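Local coordinates for protein kinase (Staphylococcus aureus subsp. aureus Mu50, PDB 3PY9) that probably binds muropeptides through the PASTA repeats of its extracellular region, as part of a membrane Ser/Thr kinase, at residues P72-V80 / T124-L135. Numbering follows the deposited sequence.
Sequences PEKVKMPNV and TEIAIHDSNIKL. With EU (europium ion), chain E.
V75 and I126 form an antiparallel hydrogen-bonded pair, V75 N to I126 O at 2.7 Å and I126 N to V75 O at 2.6 Å. T124 O takes the amide of M77 almost straight on, N-H...O angle 172°, and I128 N gives a longer hydrogen bond to E73 O, which also accepts from a water. K76 curls back over E125, and a salt bridge joins NZ to OE2, although the position of NZ is uncertain. On the same face K74 runs out extended and crosses E125 at about a right angle, CD 3.4 Å from OE1. Together 74-76 and 125-127 make a two-stranded antiparallel sheet within a PASTA domain, whose other sheet includes 133-138. Beyond 125-127 the chain turns through D130 and N132, which bind a europium ion with D99. On the opposite face from the lysines, V75 CG2 packs 3.6 Å from I128 CG2. M77, with CG anti to its N (chi1 -177°) and a bend at chi2, reaches tip to tip toward I133, SD to CD1 3.7 Å. Farther along, V80 CG2 lies 3.9 Å from L135 CD2, the two side chains crossing at about a right angle, both touching helix 85-93 and Q118 of strand 115-118.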
loop_
_atom_site.group_PDB
_atom_site.type_symbol
_atom_site.label_atom_id
_atom_site.label_comp_id
_atom_site.label_asym_id
_atom_site.label_seq_id
_atom_site.Cartn_x
_atom_site.Cartn_y
_atom_site.Cartn_z
ATOM N N PRO A 72 2.267 14.224 34.172
ATOM C CA PRO A 72 1.735 14.860 32.958
ATOM C C PRO A 72 0.274 14.479 32.674
ATOM O O PRO A 72 -0.100 13.311 32.817
ATOM C CB PRO A 72 2.652 14.313 31.850
ATOM C CG PRO A 72 3.918 13.881 32.572
ATOM C CD PRO A 72 3.449 13.385 33.894
ATOM N N GLU A 73 -0.541 15.455 32.289
ATOM C CA GLU A 73 -1.894 15.175 31.780
ATOM C C GLU A 73 -1.768 14.478 30.430
ATOM O O GLU A 73 -0.980 14.917 29.588
ATOM C CB GLU A 73 -2.682 16.476 31.628
ATOM C CG GLU A 73 -4.165 16.288 31.306
ATOM C CD GLU A 73 -4.879 17.592 31.039
ATOM O OE1 GLU A 73 -4.214 18.642 31.052
ATOM O OE2 GLU A 73 -6.107 17.570 30.815
ATOM N N LYS A 74 -2.524 13.394 30.231
ATOM C CA LYS A 74 -2.392 12.533 29.039
ATOM C C LYS A 74 -3.719 12.292 28.309
ATOM O O LYS A 74 -4.792 12.450 28.896
ATOM C CB LYS A 74 -1.770 11.179 29.416
ATOM C CG LYS A 74 -0.377 11.263 30.067
ATOM C CD LYS A 74 0.236 9.893 30.287
ATOM C CE LYS A 74 1.678 10.003 30.752
ATOM N NZ LYS A 74 2.306 8.672 31.030
ATOM N N VAL A 75 -3.637 11.919 27.028
ATOM C CA VAL A 75 -4.800 11.465 26.239
ATOM C C VAL A 75 -4.493 10.180 25.473
ATOM O O VAL A 75 -3.337 9.771 25.349
ATOM C CB VAL A 75 -5.287 12.512 25.196
ATOM C CG1 VAL A 75 -6.123 13.612 25.846
ATOM C CG2 VAL A 75 -4.122 13.100 24.418
ATOM N N LYS A 76 -5.540 9.540 24.965
ATOM C CA LYS A 76 -5.396 8.434 24.016
ATOM C C LYS A 76 -5.123 8.991 22.615
ATOM O O LYS A 76 -5.909 9.781 22.080
ATOM C CB LYS A 76 -6.665 7.567 24.019
ATOM C CG LYS A 76 -6.518 6.165 24.663
ATOM C CD LYS A 76 -5.617 6.087 25.929
ATOM C CE LYS A 76 -6.265 6.637 27.230
ATOM N NZ LYS A 76 -5.690 7.976 27.656
ATOM N N MET A 77 -3.992 8.601 22.038
ATOM C CA MET A 77 -3.680 8.989 20.665
ATOM C C MET A 77 -4.746 8.426 19.716
ATOM O O MET A 77 -4.989 7.207 19.698
ATOM C CB MET A 77 -2.279 8.519 20.257
ATOM C CG MET A 77 -1.847 8.963 18.848
ATOM S SD MET A 77 -1.395 10.697 18.767
ATOM C CE MET A 77 -1.333 10.994 16.995
ATOM N N PRO A 78 -5.391 9.316 18.938
ATOM C CA PRO A 78 -6.363 8.898 17.941
ATOM C C PRO A 78 -5.685 8.271 16.710
ATOM O O PRO A 78 -4.478 8.460 16.499
ATOM C CB PRO A 78 -7.049 10.207 17.561
ATOM C CG PRO A 78 -6.002 11.252 17.783
ATOM C CD PRO A 78 -5.212 10.785 18.958
ATOM N N ASN A 79 -6.461 7.519 15.929
ATOM C CA ASN A 79 -5.988 6.931 14.672
ATOM C C ASN A 79 -6.393 7.885 13.559
ATOM O O ASN A 79 -7.597 8.109 13.322
ATOM C CB ASN A 79 -6.601 5.537 14.459
ATOM C CG ASN A 79 -5.985 4.788 13.286
ATOM O OD1 ASN A 79 -6.531 4.788 12.192
ATOM N ND2 ASN A 79 -4.850 4.142 13.513
ATOM N N VAL A 80 -5.386 8.486 12.921
ATOM C CA VAL A 80 -5.598 9.534 11.904
ATOM C C VAL A 80 -5.052 9.119 10.530
ATOM O O VAL A 80 -5.216 9.827 9.540
ATOM C CB VAL A 80 -5.024 10.927 12.340
ATOM C CG1 VAL A 80 -5.582 11.363 13.703
ATOM C CG2 VAL A 80 -3.501 10.911 12.397
ATOM N N THR A 124 -2.381 4.737 22.307
ATOM C CA THR A 124 -1.435 5.021 23.394
ATOM C C THR A 124 -1.818 6.291 24.152
ATOM O O THR A 124 -2.378 7.231 23.567
ATOM C CB THR A 124 0.022 5.207 22.889
ATOM O OG1 THR A 124 0.212 4.516 21.652
ATOM C CG2 THR A 124 1.019 4.677 23.919
ATOM N N GLU A 125 -1.523 6.303 25.456
ATOM C CA GLU A 125 -1.640 7.521 26.263
ATOM C C GLU A 125 -0.460 8.413 25.932
ATOM O O GLU A 125 0.689 7.979 26.023
ATOM C CB GLU A 125 -1.667 7.218 27.774
ATOM C CG GLU A 125 -3.062 7.108 28.377
ATOM C CD GLU A 125 -3.193 7.763 29.764
ATOM O OE1 GLU A 125 -2.263 7.631 30.611
ATOM O OE2 GLU A 125 -4.246 8.406 30.016
ATOM N N ILE A 126 -0.744 9.643 25.525
ATOM C CA ILE A 126 0.310 10.626 25.286
ATOM C C ILE A 126 0.068 11.894 26.100
ATOM O O ILE A 126 -1.072 12.336 26.248
ATOM C CB ILE A 126 0.539 10.946 23.759
ATOM C CG1 ILE A 126 1.784 11.824 23.590
ATOM C CG2 ILE A 126 -0.678 11.613 23.114
ATOM C CD1 ILE A 126 2.449 11.755 22.260
ATOM N N ALA A 127 1.154 12.454 26.630
ATOM C CA ALA A 127 1.123 13.751 27.313
ATOM C C ALA A 127 0.757 14.897 26.347
ATOM O O ALA A 127 1.314 14.994 25.248
ATOM C CB ALA A 127 2.467 14.009 27.990
ATOM N N ILE A 128 -0.179 15.758 26.750
ATOM C CA ILE A 128 -0.694 16.801 25.842
ATOM C C ILE A 128 0.230 18.026 25.735
ATOM O O ILE A 128 -0.055 18.965 24.987
ATOM C CB ILE A 128 -2.187 17.218 26.134
ATOM C CG1 ILE A 128 -2.296 18.176 27.331
ATOM C CG2 ILE A 128 -3.077 15.985 26.330
ATOM C CD1 ILE A 128 -3.454 19.179 27.226
ATOM N N HIS A 129 1.338 17.996 26.474
ATOM C CA HIS A 129 2.352 19.051 26.399
ATOM C C HIS A 129 3.751 18.525 26.000
ATOM O O HIS A 129 4.275 17.582 26.615
ATOM C CB HIS A 129 2.402 19.861 27.708
ATOM C CG HIS A 129 1.082 20.465 28.109
ATOM N ND1 HIS A 129 0.274 21.155 27.227
ATOM C CD2 HIS A 129 0.442 20.498 29.303
ATOM C CE1 HIS A 129 -0.811 21.573 27.857
ATOM N NE2 HIS A 129 -0.735 21.183 29.118
ATOM N N ASP A 130 4.340 19.172 24.983
ATOM C CA ASP A 130 5.605 18.752 24.316
ATOM C C ASP A 130 5.524 17.313 23.799
ATOM O O ASP A 130 6.478 16.536 23.922
ATOM C CB ASP A 130 6.843 18.984 25.213
ATOM C CG ASP A 130 8.173 18.999 24.421
ATOM O OD1 ASP A 130 8.226 19.534 23.294
ATOM O OD2 ASP A 130 9.186 18.485 24.946
ATOM N N SER A 131 4.378 16.982 23.203
ATOM C CA SER A 131 4.069 15.614 22.755
ATOM C C SER A 131 4.888 15.166 21.536
ATOM O O SER A 131 5.004 13.958 21.259
ATOM C CB SER A 131 2.560 15.454 22.477
ATOM O OG SER A 131 2.009 16.596 21.825
ATOM N N ASN A 132 5.449 16.144 20.824
ATOM C CA ASN A 132 6.228 15.914 19.603
ATOM C C ASN A 132 5.561 14.900 18.674
ATOM O O ASN A 132 6.159 13.876 18.349
ATOM C CB ASN A 132 7.670 15.456 19.920
ATOM C CG ASN A 132 8.333 16.278 21.016
ATOM O OD1 ASN A 132 8.463 17.502 20.916
ATOM N ND2 ASN A 132 8.787 15.595 22.061
ATOM N N ILE A 133 4.316 15.157 18.270
ATOM C CA ILE A 133 3.691 14.290 17.267
ATOM C C ILE A 133 4.258 14.670 15.903
ATOM O O ILE A 133 4.432 15.857 15.594
ATOM C CB ILE A 133 2.145 14.405 17.164
ATOM C CG1 ILE A 133 1.452 14.534 18.534
ATOM C CG2 ILE A 133 1.594 13.244 16.335
ATOM C CD1 ILE A 133 1.186 13.256 19.250
ATOM N N LYS A 134 4.568 13.649 15.108
ATOM C CA LYS A 134 4.912 13.838 13.717
ATOM C C LYS A 134 3.921 13.075 12.849
ATOM O O LYS A 134 3.625 11.903 13.098
ATOM C CB LYS A 134 6.335 13.372 13.481
ATOM C CG LYS A 134 6.972 13.893 12.223
ATOM C CD LYS A 134 8.469 13.628 12.250
ATOM C CE LYS A 134 9.219 14.646 13.114
ATOM N NZ LYS A 134 9.287 15.993 12.437
ATOM N N LEU A 135 3.381 13.762 11.854
ATOM C CA LEU A 135 2.463 13.158 10.929
ATOM C C LEU A 135 3.115 13.141 9.560
ATOM O O LEU A 135 3.780 14.120 9.159
ATOM C CB LEU A 135 1.134 13.934 10.868
ATOM C CG LEU A 135 0.228 13.966 12.119
ATOM C CD1 LEU A 135 -1.117 14.555 11.771
ATOM C CD2 LEU A 135 0.020 12.594 12.802
HETATM EU EU EU E . 7.682 20.015 20.979
HETATM O O HOH W 1 0.544 17.043 29.187
#